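Local atomic coordinates of alpha-L-rhamnosidase (Aspergillus terreus, PDB entry 6GSZ), a protein that probably hydrolyses terminal non-reducing alpha-L-rhamnose residues in alpha-L-rhamnosides. Residues L570-R573 with S574-Q577; V281-S285 with T286-G290; P780-P783 with G784-I788; I446-S449 with M450-N453; G104-T107 with P108-H112. One frame throughout, in Å; residues are numbered along the deposited sequence.

Interaction 1 of 5, residues L570-R573 with S574-Q577; sequences LWDR and STFQ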
loop_
_atom_site.group_PDB
_atom_site.type_symbol
_atom_site.label_atom_id
_atom_site.label_comp_id
_atom_site.label_asym_id
_atom_site.label_seq_id
_atom_site.Cartn_x
_atom_site.Cartn_y
_atom_site.Cartn_z
ATOM N N LEU A 570 2.316 31.890 9.425
ATOM C CA LEU A 570 1.784 30.669 9.995
ATOM C C LEU A 570 0.417 30.406 9.339
ATOM O O LEU A 570 0.045 31.118 8.408
ATOM C CB LEU A 570 1.726 30.756 11.525
ATOM C CG LEU A 570 3.089 30.874 12.225
ATOM C CD1 LEU A 570 2.893 31.075 13.728
ATOM C CD2 LEU A 570 3.966 29.652 11.941
ATOM N N TRP A 571 -0.273 29.374 9.792
ATOM C CA TRP A 571 -1.564 29.068 9.234
ATOM C C TRP A 571 -2.580 30.173 9.542
ATOM O O TRP A 571 -2.665 30.685 10.637
ATOM C CB TRP A 571 -2.083 27.736 9.752
ATOM C CG TRP A 571 -1.650 26.520 8.990
ATOM C CD1 TRP A 571 -0.615 25.687 9.270
ATOM C CD2 TRP A 571 -2.248 25.994 7.801
ATOM N NE1 TRP A 571 -0.513 24.691 8.359
ATOM C CE2 TRP A 571 -1.526 24.830 7.446
ATOM C CE3 TRP A 571 -3.364 26.351 7.035
ATOM C CZ2 TRP A 571 -1.873 24.045 6.348
ATOM C CZ3 TRP A 571 -3.687 25.593 5.934
ATOM C CH2 TRP A 571 -2.961 24.445 5.606
ATOM N N ASP A 572 -3.436 30.422 8.554
ATOM C CA ASP A 572 -4.617 31.262 8.734
ATOM C C ASP A 572 -5.534 30.589 9.769
ATOM O O ASP A 572 -5.859 29.397 9.653
ATOM C CB ASP A 572 -5.298 31.455 7.380
ATOM C CG ASP A 572 -6.611 32.210 7.385
ATOM O OD1 ASP A 572 -7.406 32.036 8.316
ATOM O OD2 ASP A 572 -6.814 32.916 6.413
ATOM N N ARG A 573 -5.884 31.338 10.818
ATOM C CA ARG A 573 -6.595 30.767 11.968
ATOM C C ARG A 573 -8.114 30.675 11.724
ATOM O O ARG A 573 -8.846 30.391 12.678
ATOM C CB ARG A 573 -6.247 31.518 13.258
ATOM C CG ARG A 573 -4.867 31.184 13.824
ATOM C CD ARG A 573 -3.759 32.011 13.263
ATOM N NE ARG A 573 -2.621 31.885 14.169
ATOM C CZ ARG A 573 -1.661 30.960 14.094
ATOM N NH1 ARG A 573 -1.680 30.053 13.131
ATOM N NH2 ARG A 573 -0.675 30.965 14.999
ATOM N N SER A 574 -8.582 30.916 10.490
ATOM C CA SER A 574 -9.990 30.697 10.161
ATOM C C SER A 574 -10.178 29.417 9.341
ATOM O O SER A 574 -11.298 29.132 8.895
ATOM C CB SER A 574 -10.527 31.888 9.446
ATOM O OG SER A 574 -10.018 32.006 8.113
ATOM N N THR A 575 -9.114 28.644 9.129
ATOM C CA THR A 575 -9.208 27.463 8.295
ATOM C C THR A 575 -9.702 26.228 9.061
ATOM O O THR A 575 -9.370 25.980 10.188
ATOM C CB THR A 575 -7.852 27.111 7.685
ATOM O OG1 THR A 575 -6.820 27.042 8.674
ATOM C CG2 THR A 575 -7.441 28.098 6.615
ATOM N N PHE A 576 -10.543 25.433 8.385
ATOM C CA PHE A 576 -10.837 24.094 8.822
ATOM C C PHE A 576 -9.527 23.312 8.983
ATOM O O PHE A 576 -8.653 23.361 8.075
ATOM C CB PHE A 576 -11.772 23.415 7.814
ATOM C CG PHE A 576 -11.961 21.961 8.146
ATOM C CD1 PHE A 576 -12.779 21.577 9.194
ATOM C CD2 PHE A 576 -11.204 20.993 7.524
ATOM C CE1 PHE A 576 -12.891 20.247 9.560
ATOM C CE2 PHE A 576 -11.307 19.663 7.896
ATOM C CZ PHE A 576 -12.135 19.287 8.922
ATOM N N GLN A 577 -9.466 22.497 10.038
ATOM C CA GLN A 577 -8.339 21.612 10.236
ATOM C C GLN A 577 -8.797 20.274 10.854
ATOM O O GLN A 577 -9.663 20.257 11.751
ATOM C CB GLN A 577 -7.257 22.227 11.122
ATOM C CG GLN A 577 -6.616 23.480 10.558
ATOM C CD GLN A 577 -5.771 23.247 9.323
ATOM O OE1 GLN A 577 -5.323 22.119 9.057
ATOM N NE2 GLN A 577 -5.499 24.344 8.607
#
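Ser574 meets Asp572 twice, and both of its bonds end on the same carboxylate oxygen, an example of how a loop aspartate can organise the backbone that follows it. Ser574 N donates to Asp572 OD1 at 2.7 Å, which makes an Asx turn, and the hydroxyl Ser574 OG reaches that oxygen at 2.6 Å from its syn side. The aspartate can bend over in this way because its CG is anti to the backbone N (chi1 175°). Thr575, last residue of the type I turn that starts at Asp572, turns its hydroxyl inward: OG1 donates to Asp572 O at 2.7 Å, whereas the backbone bond from Thr575 N to that carbonyl is weak. Gln577 NE2 donates to Thr575 OG1 at 3.0 Å and also stands over one face of the Trp571 indole, 3.3 Å from CE3, with the amide plane 74° from the ring; its OE1 is bound by Ser525 N. The loop joins helices 545-562 and 598-619, and Trp571 packs on Ser602 and Leu606 of the latter. Donating to Asp572 and accepting from Gln577 fixes the rotation of the Thr575 hydroxyl, while two donors on Asp572 OD1 would probably stabilise the ionised carboxylate.

Interaction 2 of 5, residues V281-S285 with T286-G290; sequences VGFNS and TGWLG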
loop_
_atom_site.group_PDB
_atom_site.type_symbol
_atom_site.label_atom_id
_atom_site.label_comp_id
_atom_site.label_asym_id
_atom_site.label_seq_id
_atom_site.Cartn_x
_atom_site.Cartn_y
_atom_site.Cartn_z
ATOM N N VAL A 281 -14.241 -20.854 -29.197
ATOM C CA VAL A 281 -14.805 -20.862 -30.567
ATOM C C VAL A 281 -15.974 -21.839 -30.674
ATOM O O VAL A 281 -16.203 -22.673 -29.814
ATOM C CB VAL A 281 -13.741 -21.155 -31.629
ATOM C CG1 VAL A 281 -12.656 -20.133 -31.533
ATOM C CG2 VAL A 281 -13.182 -22.563 -31.524
ATOM N N GLY A 282 -16.745 -21.668 -31.742
ATOM C CA GLY A 282 -17.878 -22.550 -31.994
ATOM C C GLY A 282 -19.052 -22.264 -31.081
ATOM O O GLY A 282 -19.974 -23.087 -30.962
ATOM N N PHE A 283 -19.081 -21.066 -30.495
ATOM C CA PHE A 283 -20.096 -20.678 -29.544
ATOM C C PHE A 283 -21.358 -20.208 -30.258
ATOM O O PHE A 283 -21.258 -19.537 -31.288
ATOM C CB PHE A 283 -19.537 -19.538 -28.690
ATOM C CG PHE A 283 -20.499 -18.986 -27.671
ATOM C CD1 PHE A 283 -20.893 -19.776 -26.594
ATOM C CD2 PHE A 283 -20.974 -17.687 -27.770
ATOM C CE1 PHE A 283 -21.779 -19.281 -25.652
ATOM C CE2 PHE A 283 -21.833 -17.191 -26.812
ATOM C CZ PHE A 283 -22.229 -17.992 -25.757
ATOM N N ASN A 284 -22.514 -20.478 -29.644
ATOM C CA ASN A 284 -23.809 -19.978 -30.114
ATOM C C ASN A 284 -23.996 -18.553 -29.589
ATOM O O ASN A 284 -24.430 -18.383 -28.473
ATOM C CB ASN A 284 -24.992 -20.823 -29.602
ATOM C CG ASN A 284 -26.344 -20.252 -29.991
ATOM O OD1 ASN A 284 -26.432 -19.425 -30.907
ATOM N ND2 ASN A 284 -27.406 -20.708 -29.325
ATOM N N SER A 285 -23.724 -17.552 -30.417
ATOM C CA SER A 285 -23.820 -16.168 -29.979
ATOM C C SER A 285 -25.148 -15.539 -30.411
ATOM O O SER A 285 -25.260 -14.315 -30.448
ATOM C CB SER A 285 -22.669 -15.372 -30.498
ATOM O OG SER A 285 -22.785 -15.216 -31.891
ATOM N N THR A 286 -26.141 -16.381 -30.748
ATOM C CA THR A 286 -27.482 -15.937 -30.946
ATOM C C THR A 286 -27.944 -15.189 -29.710
ATOM O O THR A 286 -27.746 -15.638 -28.546
ATOM C CB THR A 286 -28.445 -17.097 -31.216
ATOM O OG1 THR A 286 -27.896 -17.611 -32.434
ATOM C CG2 THR A 286 -29.906 -16.686 -31.332
ATOM N N GLY A 287 -28.536 -14.036 -29.966
ATOM C CA GLY A 287 -29.040 -13.242 -28.890
ATOM C C GLY A 287 -28.021 -12.270 -28.338
ATOM O O GLY A 287 -28.429 -11.391 -27.591
ATOM N N TRP A 288 -26.737 -12.405 -28.703
ATOM C CA TRP A 288 -25.758 -11.408 -28.316
ATOM C C TRP A 288 -25.986 -10.142 -29.138
ATOM O O TRP A 288 -26.474 -10.172 -30.286
ATOM C CB TRP A 288 -24.317 -11.932 -28.412
ATOM C CG TRP A 288 -23.946 -12.892 -27.330
ATOM C CD1 TRP A 288 -24.657 -13.954 -26.875
ATOM C CD2 TRP A 288 -22.776 -12.834 -26.482
ATOM N NE1 TRP A 288 -24.039 -14.576 -25.831
ATOM C CE2 TRP A 288 -22.884 -13.903 -25.558
ATOM C CE3 TRP A 288 -21.663 -11.985 -26.367
ATOM C CZ2 TRP A 288 -21.918 -14.140 -24.571
ATOM C CZ3 TRP A 288 -20.729 -12.208 -25.383
ATOM C CH2 TRP A 288 -20.854 -13.277 -24.500
ATOM N N LEU A 289 -25.653 -9.028 -28.525
ATOM C CA LEU A 289 -25.807 -7.712 -29.102
ATOM C C LEU A 289 -24.511 -7.269 -29.761
ATOM O O LEU A 289 -23.438 -7.828 -29.488
ATOM C CB LEU A 289 -26.202 -6.738 -27.992
ATOM C CG LEU A 289 -27.455 -7.099 -27.217
ATOM C CD1 LEU A 289 -27.740 -6.064 -26.153
ATOM C CD2 LEU A 289 -28.645 -7.258 -28.141
ATOM N N GLY A 290 -24.605 -6.157 -30.499
ATOM C CA GLY A 290 -23.417 -5.520 -31.003
ATOM C C GLY A 290 -22.680 -4.708 -29.947
ATOM O O GLY A 290 -23.032 -4.700 -28.747
HETATM O O HOH W 1 -26.335 -17.021 -27.132
#
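Phe283 points the edge of its ring at a face of the Trp288 indole, an offset edge-to-face pair with planes 81° apart and centroids 5.4 Å from each other. Phe283 CE2 comes in above the rim of the indole, 3.7 Å from Trp288 CE2, while Trp288 NE1 sits close to the plane of the phenyl ring at its edge. Ser285 CB lies over a face of the same indole, and Thr286 O is near the indole plane at an edge. The indole N-H is also spoken for, since NE1 bonds to Gln275 OE1.

The loop runs between strands 266-270 and 291-294, and Trp288 rests on strands 132-140 and 252-254. Between the two aromatic residues the chain folds into a type II turn from Ser285 to Trp288, closed by Trp288 N to Ser285 O at 3.0 Å. Gly287 takes the positive phi of its third position. Asn284 prepares this bend with an Asx turn: its OD1 receives Thr286 OG1 at 2.8 Å, in the carbonyl plane, and Thr286 N at 3.1 Å from well above that plane. One amide oxygen thus takes two donors from different directions, which limits the rotation of both the asparagine and the threonine on a largely exposed loop.

Interaction 3 of 5, residues P780-P783 with G784-I788; sequences PAEP and GWRRI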
loop_
_atom_site.group_PDB
_atom_site.type_symbol
_atom_site.label_atom_id
_atom_site.label_comp_id
_atom_site.label_asym_id
_atom_site.label_seq_id
_atom_site.Cartn_x
_atom_site.Cartn_y
_atom_site.Cartn_z
ATOM N N PRO A 780 17.584 3.583 8.631
ATOM C CA PRO A 780 18.540 4.004 7.610
ATOM C C PRO A 780 19.377 5.196 8.079
ATOM O O PRO A 780 18.842 6.193 8.541
ATOM C CB PRO A 780 17.650 4.313 6.399
ATOM C CG PRO A 780 16.342 4.766 7.018
ATOM C CD PRO A 780 16.188 3.942 8.284
ATOM N N ALA A 781 20.687 5.071 7.930
ATOM C CA ALA A 781 21.605 6.172 8.237
ATOM C C ALA A 781 21.886 7.026 7.005
ATOM O O ALA A 781 22.393 8.121 7.119
ATOM C CB ALA A 781 22.894 5.676 8.857
ATOM N N GLU A 782 21.564 6.496 5.819
ATOM C CA GLU A 782 21.616 7.197 4.552
ATOM C C GLU A 782 20.326 6.804 3.841
ATOM O O GLU A 782 19.914 5.638 3.945
ATOM C CB GLU A 782 22.811 6.746 3.702
ATOM C CG GLU A 782 22.945 7.388 2.358
ATOM C CD GLU A 782 24.137 6.832 1.593
ATOM O OE1 GLU A 782 25.252 7.256 1.901
ATOM O OE2 GLU A 782 23.964 5.920 0.747
ATOM N N PRO A 783 19.677 7.730 3.115
ATOM C CA PRO A 783 18.465 7.359 2.378
ATOM C C PRO A 783 18.714 6.132 1.499
ATOM O O PRO A 783 19.634 6.136 0.725
ATOM C CB PRO A 783 18.159 8.618 1.534
ATOM C CG PRO A 783 18.737 9.734 2.338
ATOM C CD PRO A 783 19.968 9.166 3.009
ATOM N N GLY A 784 17.847 5.108 1.627
ATOM C CA GLY A 784 18.010 3.909 0.857
ATOM C C GLY A 784 18.767 2.765 1.519
ATOM O O GLY A 784 18.986 1.738 0.867
ATOM N N TRP A 785 19.249 2.963 2.761
ATOM C CA TRP A 785 19.806 1.899 3.606
ATOM C C TRP A 785 21.204 1.421 3.182
ATOM O O TRP A 785 21.627 0.386 3.689
ATOM C CB TRP A 785 18.856 0.714 3.724
ATOM C CG TRP A 785 17.571 0.975 4.456
ATOM C CD1 TRP A 785 16.400 1.467 3.950
ATOM C CD2 TRP A 785 17.273 0.608 5.807
ATOM N NE1 TRP A 785 15.441 1.501 4.915
ATOM C CE2 TRP A 785 15.930 0.952 6.063
ATOM C CE3 TRP A 785 17.999 -0.024 6.820
ATOM C CZ2 TRP A 785 15.313 0.723 7.279
ATOM C CZ3 TRP A 785 17.399 -0.249 8.029
ATOM C CH2 TRP A 785 16.064 0.093 8.246
ATOM N N ARG A 786 21.954 2.193 2.391
ATOM C CA ARG A 786 23.330 1.775 2.114
ATOM C C ARG A 786 24.214 1.975 3.352
ATOM O O ARG A 786 25.298 1.347 3.472
ATOM C CB ARG A 786 23.896 2.601 0.959
ATOM C CG ARG A 786 25.192 2.080 0.355
ATOM C CD ARG A 786 25.753 3.104 -0.641
ATOM N NE ARG A 786 26.174 4.339 0.046
ATOM C CZ ARG A 786 27.405 4.636 0.459
ATOM N NH1 ARG A 786 28.411 3.818 0.161
ATOM N NH2 ARG A 786 27.559 5.720 1.205
ATOM N N ARG A 787 23.753 2.841 4.266
ATOM C CA ARG A 787 24.348 2.959 5.584
ATOM C C ARG A 787 23.216 2.753 6.587
ATOM O O ARG A 787 22.075 3.210 6.322
ATOM C CB ARG A 787 24.959 4.351 5.818
ATOM C CG ARG A 787 26.112 4.686 4.896
ATOM C CD ARG A 787 27.278 3.839 5.383
ATOM N NE ARG A 787 28.526 4.023 4.637
ATOM C CZ ARG A 787 28.899 3.265 3.618
ATOM N NH1 ARG A 787 28.067 2.334 3.172
ATOM N NH2 ARG A 787 30.078 3.471 3.044
ATOM N N ILE A 788 23.447 1.915 7.583
ATOM C CA ILE A 788 22.451 1.432 8.496
ATOM C C ILE A 788 22.824 1.823 9.926
ATOM O O ILE A 788 23.994 1.667 10.317
ATOM C CB ILE A 788 22.302 -0.095 8.362
ATOM C CG1 ILE A 788 22.098 -0.460 6.892
ATOM C CG2 ILE A 788 21.196 -0.623 9.263
ATOM C CD1 ILE A 788 22.015 -1.939 6.615
HETATM O O HOH W 2 21.566 4.492 0.431
#
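Pro780 lies against the indole of Trp785, a compact case of a proline ring packed over a tryptophan face beside a tight turn. Its CB stands 3.7 Å from the centroid of the five-membered ring of Trp785, almost on the ring normal, in a CH-pi contact, and CD extends the cover to the six-membered ring, 3.5 Å from Trp785 CZ2. Phe805 also meets this indole.

At Ala781 the backbone takes over: Ala781 N donates to Arg787 O at 2.8 Å, and its methyl group rests against Arg787 CB. Glu782 N adds a weak bond to that same carbonyl.

The side chain of Glu782 carries the polar half of the contact. Fully stretched to CD, with CG anti to the backbone N (chi1 179°), it brings both carboxylate oxygens to the NE/NH2 side of the Arg786 guanidinium. Glu782 OE2 takes Arg786 NE at 2.8 Å and Glu782 OE1 takes Arg786 NH2 at 2.9 Å, each through its syn lone pair, a bidentate salt bridge whose two flat groups are nearly coplanar, 20° apart. Arg787 NH1 lies over a face of the Arg786 guanidinium and donates to Arg786 O. A water joins Glu782 OE2 to Pro783 O and Arg786 N.

Pro783 packs on Tyr539 and Glu540 of helix 530-542, and its side chain is about 5 Å from a bound calcium ion. Together with Gly784 it forms the corner of a type II turn, closed by Trp785 N to Glu782 O at 3.0 Å. With Pro780 and Ile788 as an antiparallel non-hydrogen-bonded pair, the whole is a beta-hairpin between strands 778-780 and 787-790, in the C-terminal domain of the family.

Interaction 4 of 5, residues I446-S449 with M450-N453; sequences ILWS and MRGN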
loop_
_atom_site.group_PDB
_atom_site.type_symbol
_atom_site.label_atom_id
_atom_site.label_comp_id
_atom_site.label_asym_id
_atom_site.label_seq_id
_atom_site.Cartn_x
_atom_site.Cartn_y
_atom_site.Cartn_z
ATOM N N ILE A 446 -0.602 -5.144 12.857
ATOM C CA ILE A 446 -0.191 -4.041 11.998
ATOM C C ILE A 446 0.034 -4.526 10.568
ATOM O O ILE A 446 -0.439 -3.937 9.561
ATOM C CB ILE A 446 1.077 -3.362 12.548
ATOM C CG1 ILE A 446 0.765 -2.720 13.903
ATOM C CG2 ILE A 446 1.642 -2.357 11.559
ATOM C CD1 ILE A 446 2.002 -2.237 14.666
ATOM N N LEU A 447 0.699 -5.653 10.467
ATOM C CA LEU A 447 0.926 -6.310 9.166
ATOM C C LEU A 447 -0.420 -6.569 8.455
ATOM O O LEU A 447 -0.554 -6.273 7.236
ATOM C CB LEU A 447 1.677 -7.619 9.426
ATOM C CG LEU A 447 1.813 -8.600 8.270
ATOM C CD1 LEU A 447 2.639 -8.049 7.140
ATOM C CD2 LEU A 447 2.347 -9.937 8.765
ATOM N N TRP A 448 -1.378 -7.129 9.188
ATOM C CA TRP A 448 -2.665 -7.391 8.591
ATOM C C TRP A 448 -3.432 -6.107 8.236
ATOM O O TRP A 448 -4.186 -6.129 7.229
ATOM C CB TRP A 448 -3.499 -8.319 9.486
ATOM C CG TRP A 448 -3.114 -9.754 9.327
ATOM C CD1 TRP A 448 -2.353 -10.508 10.175
ATOM C CD2 TRP A 448 -3.538 -10.662 8.286
ATOM N NE1 TRP A 448 -2.236 -11.783 9.706
ATOM C CE2 TRP A 448 -3.022 -11.936 8.597
ATOM C CE3 TRP A 448 -4.387 -10.553 7.173
ATOM C CZ2 TRP A 448 -3.213 -13.054 7.782
ATOM C CZ3 TRP A 448 -4.623 -11.661 6.394
ATOM C CH2 TRP A 448 -4.034 -12.893 6.686
ATOM N N SER A 449 -3.324 -5.040 9.040
ATOM C CA SER A 449 -3.944 -3.780 8.669
ATOM C C SER A 449 -3.300 -3.181 7.405
ATOM O O SER A 449 -3.977 -2.530 6.573
ATOM C CB SER A 449 -4.030 -2.796 9.800
ATOM O OG SER A 449 -5.045 -3.165 10.709
ATOM N N MET A 450 -1.985 -3.346 7.254
ATOM C CA MET A 450 -1.327 -2.915 6.051
ATOM C C MET A 450 -1.851 -3.718 4.839
ATOM O O MET A 450 -2.163 -3.123 3.781
ATOM C CB MET A 450 0.202 -2.985 6.173
ATOM C CG MET A 450 0.903 -2.644 4.841
ATOM S SD MET A 450 2.598 -2.306 5.079
ATOM C CE MET A 450 2.958 -1.792 3.396
ATOM N N ARG A 451 -1.859 -5.036 4.984
ATOM C CA ARG A 451 -2.378 -5.874 3.899
ATOM C C ARG A 451 -3.807 -5.469 3.501
ATOM O O ARG A 451 -4.137 -5.426 2.306
ATOM C CB ARG A 451 -2.380 -7.340 4.323
ATOM C CG ARG A 451 -0.998 -7.946 4.434
ATOM C CD ARG A 451 -1.039 -9.286 5.133
ATOM N NE ARG A 451 0.249 -9.932 5.130
ATOM C CZ ARG A 451 0.533 -11.062 5.798
ATOM N NH1 ARG A 451 -0.330 -11.551 6.691
ATOM N NH2 ARG A 451 1.707 -11.647 5.596
ATOM N N GLY A 452 -4.645 -5.117 4.476
ATOM C CA GLY A 452 -5.995 -4.850 4.153
ATOM C C GLY A 452 -6.195 -3.541 3.384
ATOM O O GLY A 452 -7.202 -3.367 2.674
ATOM N N ASN A 453 -5.267 -2.605 3.581
ATOM C CA ASN A 453 -5.396 -1.239 3.147
ATOM C C ASN A 453 -4.358 -0.809 2.097
ATOM O O ASN A 453 -4.353 0.374 1.702
ATOM C CB ASN A 453 -5.360 -0.314 4.341
ATOM C CG ASN A 453 -6.619 -0.408 5.166
ATOM O OD1 ASN A 453 -7.693 0.010 4.689
ATOM N ND2 ASN A 453 -6.530 -0.959 6.380
#
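Between Ile446 and Gly452 the backbone is regular alpha helix, with Met450 N, Arg451 N and Gly452 N bonded to the carbonyls of Ile446, Leu447 and Trp448. On this scaffold Arg451 illustrates how a long cation can lean on two neighbours of its own helix. Its CG is anti to the carbonyl carbon (chi1 -70°) and the chain then runs straight to NE, which brings the guanidinium alongside Leu447 and up to Trp448. One guanidinium face is covered by the leucine, whose CD2 is 3.7 Å from Arg451 CZ. The guanidinium turns its edge to the indole face: Arg451 NH1 lies over it, 3.3 Å from Trp448 CE2, with the planes 87° apart. The sum is a cation-pi contact with Arg451 CZ 4.7 Å from the centroid of the six-membered ring of Trp448. Arg451 NE is bonded to Tyr485 OH, and an acetate, probably from the crystallisation liquor, lies beside the side chain.

Helix 437-453 belongs to the 6-hairpin glycosidase domain, in a clan built on an (alpha/alpha)6 barrel. Its last turn is finished by Asn453. The asparagine ND2 bonds to Ser449 O at 3.0 Å, on a lone pair in the carbonyl plane, and backbone Asn453 N adds a weak bond to the same oxygen. ND2 also reaches Asn760 O, and OD1 pairs with Thr459 OG1, while Ser449 OG is held by Asn760 and Thr738. Met450, with an extended chain, packs on Ala481 and Ile484 of helix 471-484.

Interaction 5 of 5, residues G104-T107 with P108-H112; sequences GLLT and PDDWH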
loop_
_atom_site.group_PDB
_atom_site.type_symbol
_atom_site.label_atom_id
_atom_site.label_comp_id
_atom_site.label_asym_id
_atom_site.label_seq_id
_atom_site.Cartn_x
_atom_site.Cartn_y
_atom_site.Cartn_z
ATOM N N GLY A 104 5.842 -1.652 -22.804
ATOM C CA GLY A 104 4.480 -1.791 -23.314
ATOM C C GLY A 104 4.233 -0.925 -24.539
ATOM O O GLY A 104 5.076 -0.774 -25.410
ATOM N N LEU A 105 2.995 -0.452 -24.638
ATOM C CA LEU A 105 2.536 0.394 -25.728
ATOM C C LEU A 105 2.734 1.856 -25.324
ATOM O O LEU A 105 2.064 2.353 -24.408
ATOM C CB LEU A 105 1.057 0.076 -26.016
ATOM C CG LEU A 105 0.741 -1.369 -26.350
ATOM C CD1 LEU A 105 -0.718 -1.511 -26.739
ATOM C CD2 LEU A 105 1.598 -1.888 -27.492
ATOM N N LEU A 106 3.739 2.494 -25.929
ATOM C CA LEU A 106 4.259 3.735 -25.361
ATOM C C LEU A 106 3.595 5.008 -25.897
ATOM O O LEU A 106 3.667 6.045 -25.263
ATOM C CB LEU A 106 5.762 3.811 -25.616
ATOM C CG LEU A 106 6.590 2.640 -25.114
ATOM C CD1 LEU A 106 8.020 2.728 -25.626
ATOM C CD2 LEU A 106 6.566 2.633 -23.607
ATOM N N THR A 107 2.933 4.922 -27.052
ATOM C CA THR A 107 2.255 6.022 -27.643
ATOM C C THR A 107 0.862 5.585 -28.075
ATOM O O THR A 107 0.619 4.398 -28.232
ATOM C CB THR A 107 2.974 6.506 -28.911
ATOM O OG1 THR A 107 2.862 5.514 -29.936
ATOM C CG2 THR A 107 4.436 6.800 -28.700
ATOM N N PRO A 108 -0.096 6.516 -28.290
ATOM C CA PRO A 108 -1.391 6.131 -28.852
ATOM C C PRO A 108 -1.295 5.291 -30.124
ATOM O O PRO A 108 -2.060 4.345 -30.261
ATOM C CB PRO A 108 -2.070 7.482 -29.066
ATOM C CG PRO A 108 -1.511 8.328 -27.940
ATOM C CD PRO A 108 -0.044 7.950 -27.948
ATOM N N ASP A 109 -0.360 5.620 -31.015
ATOM C CA ASP A 109 -0.234 4.896 -32.277
ATOM C C ASP A 109 0.077 3.416 -32.020
ATOM O O ASP A 109 -0.243 2.573 -32.830
ATOM C CB ASP A 109 0.832 5.535 -33.170
ATOM C CG ASP A 109 0.330 6.770 -33.919
ATOM O OD1 ASP A 109 -0.905 7.044 -33.908
ATOM O OD2 ASP A 109 1.161 7.447 -34.507
ATOM N N ASP A 110 0.770 3.113 -30.910
ATOM C CA ASP A 110 1.155 1.736 -30.622
ATOM C C ASP A 110 -0.069 0.849 -30.328
ATOM O O ASP A 110 0.049 -0.363 -30.316
ATOM C CB ASP A 110 2.138 1.676 -29.434
ATOM C CG ASP A 110 3.545 2.141 -29.767
ATOM O OD1 ASP A 110 3.982 1.977 -30.941
ATOM O OD2 ASP A 110 4.177 2.661 -28.849
ATOM N N TRP A 111 -1.227 1.471 -30.052
ATOM C CA TRP A 111 -2.501 0.727 -29.868
ATOM C C TRP A 111 -3.157 0.322 -31.190
ATOM O O TRP A 111 -4.182 -0.356 -31.151
ATOM C CB TRP A 111 -3.476 1.537 -28.992
ATOM C CG TRP A 111 -3.087 1.607 -27.553
ATOM C CD1 TRP A 111 -2.240 2.477 -26.931
ATOM C CD2 TRP A 111 -3.475 0.642 -26.558
ATOM N NE1 TRP A 111 -2.140 2.161 -25.607
ATOM C CE2 TRP A 111 -2.831 1.011 -25.347
ATOM C CE3 TRP A 111 -4.305 -0.487 -26.591
ATOM C CZ2 TRP A 111 -3.048 0.313 -24.168
ATOM C CZ3 TRP A 111 -4.486 -1.191 -25.418
ATOM C CH2 TRP A 111 -3.827 -0.813 -24.238
ATOM N N HIS A 112 -2.585 0.759 -32.320
ATOM C CA HIS A 112 -3.076 0.376 -33.629
ATOM C C HIS A 112 -4.554 0.781 -33.698
ATOM O O HIS A 112 -4.941 1.915 -33.338
ATOM C CB HIS A 112 -2.674 -1.093 -33.882
ATOM C CG HIS A 112 -1.212 -1.229 -34.197
ATOM N ND1 HIS A 112 -0.750 -1.496 -35.471
ATOM C CD2 HIS A 112 -0.098 -1.139 -33.418
ATOM C CE1 HIS A 112 0.578 -1.528 -35.469
ATOM N NE2 HIS A 112 1.009 -1.296 -34.222
HETATM O O HOH W 3 -0.247 3.773 -24.012
#
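Asp110 gathers the polar bonds that fasten Leu106 and Thr107 to the short 3-10 segment 108-111, a small example of a carboxylate serving backbone N-H groups ahead of a helical turn. Its OD2 accepts Leu106 N at 3.0 Å on the anti lone pair, and Thr107 N at 3.1 Å from above the carboxylate plane. The carboxylate reaches back to them because Asp110 CG is anti to its carbonyl carbon (chi1 -74°). In return Asp110 N donates to Thr107 O at 3.0 Å and, weakly, to Thr107 OG1 at 3.3 Å. Thr107 OG1 sits between its own backbone N and carbonyl carbon (chi1 68°), which leaves it beside Asp110 N and close to Asp110 OD2. This give and take between Thr107 and Asp110 resembles a capping box, here at the start of a 3-10 turn that opens with Pro108.

The stretch leads out of strand 99-103, in the sheet of the N-terminal immunoglobulin-like region, towards strand 116-119, and its apolar side faces strands 144-154 and 228-237.

Apolar contact rests on Leu105 and Trp111. A methyl group, Leu105 CD1, sits over the centre of the indole, 3.5 Å from the centroid of the six-membered ring of Trp111, in a CH-pi contact. Leu105 CD2 leans on Asp110 O at 3.6 Å. Tyr150 and Leu232 touch both side chains, and Tyr184 meets the indole edge-to-face.

A water links the two residues: it donates to Leu105 O at 2.7 Å and accepts from Trp111 NE1 at 3.0 Å, lying near the plane of the indole at its edge.

In the fold
All five contacts are local and follow one another in series, so none nests within or crosses another. From the N terminus, interaction 5 comes first, leading from strand 99-103 of the immunoglobulin-like sheet to strand 116-119 and packing on strands 144-154 and 228-237. Interaction 2 folds the loop between strands 266-270 and 291-294, its centre about 30 Å from that of interaction 5. Interaction 4 sets helix 437-453 against helix 471-484, and interaction 1 shapes the loop between helices 545-562 and 598-619 in the same 6-hairpin glycosidase domain. Interaction 3, last, closes the hairpin of strands 778-780 and 787-790 and sets it against helix 530-542; its centre lies about 60 Å from that of interaction 2.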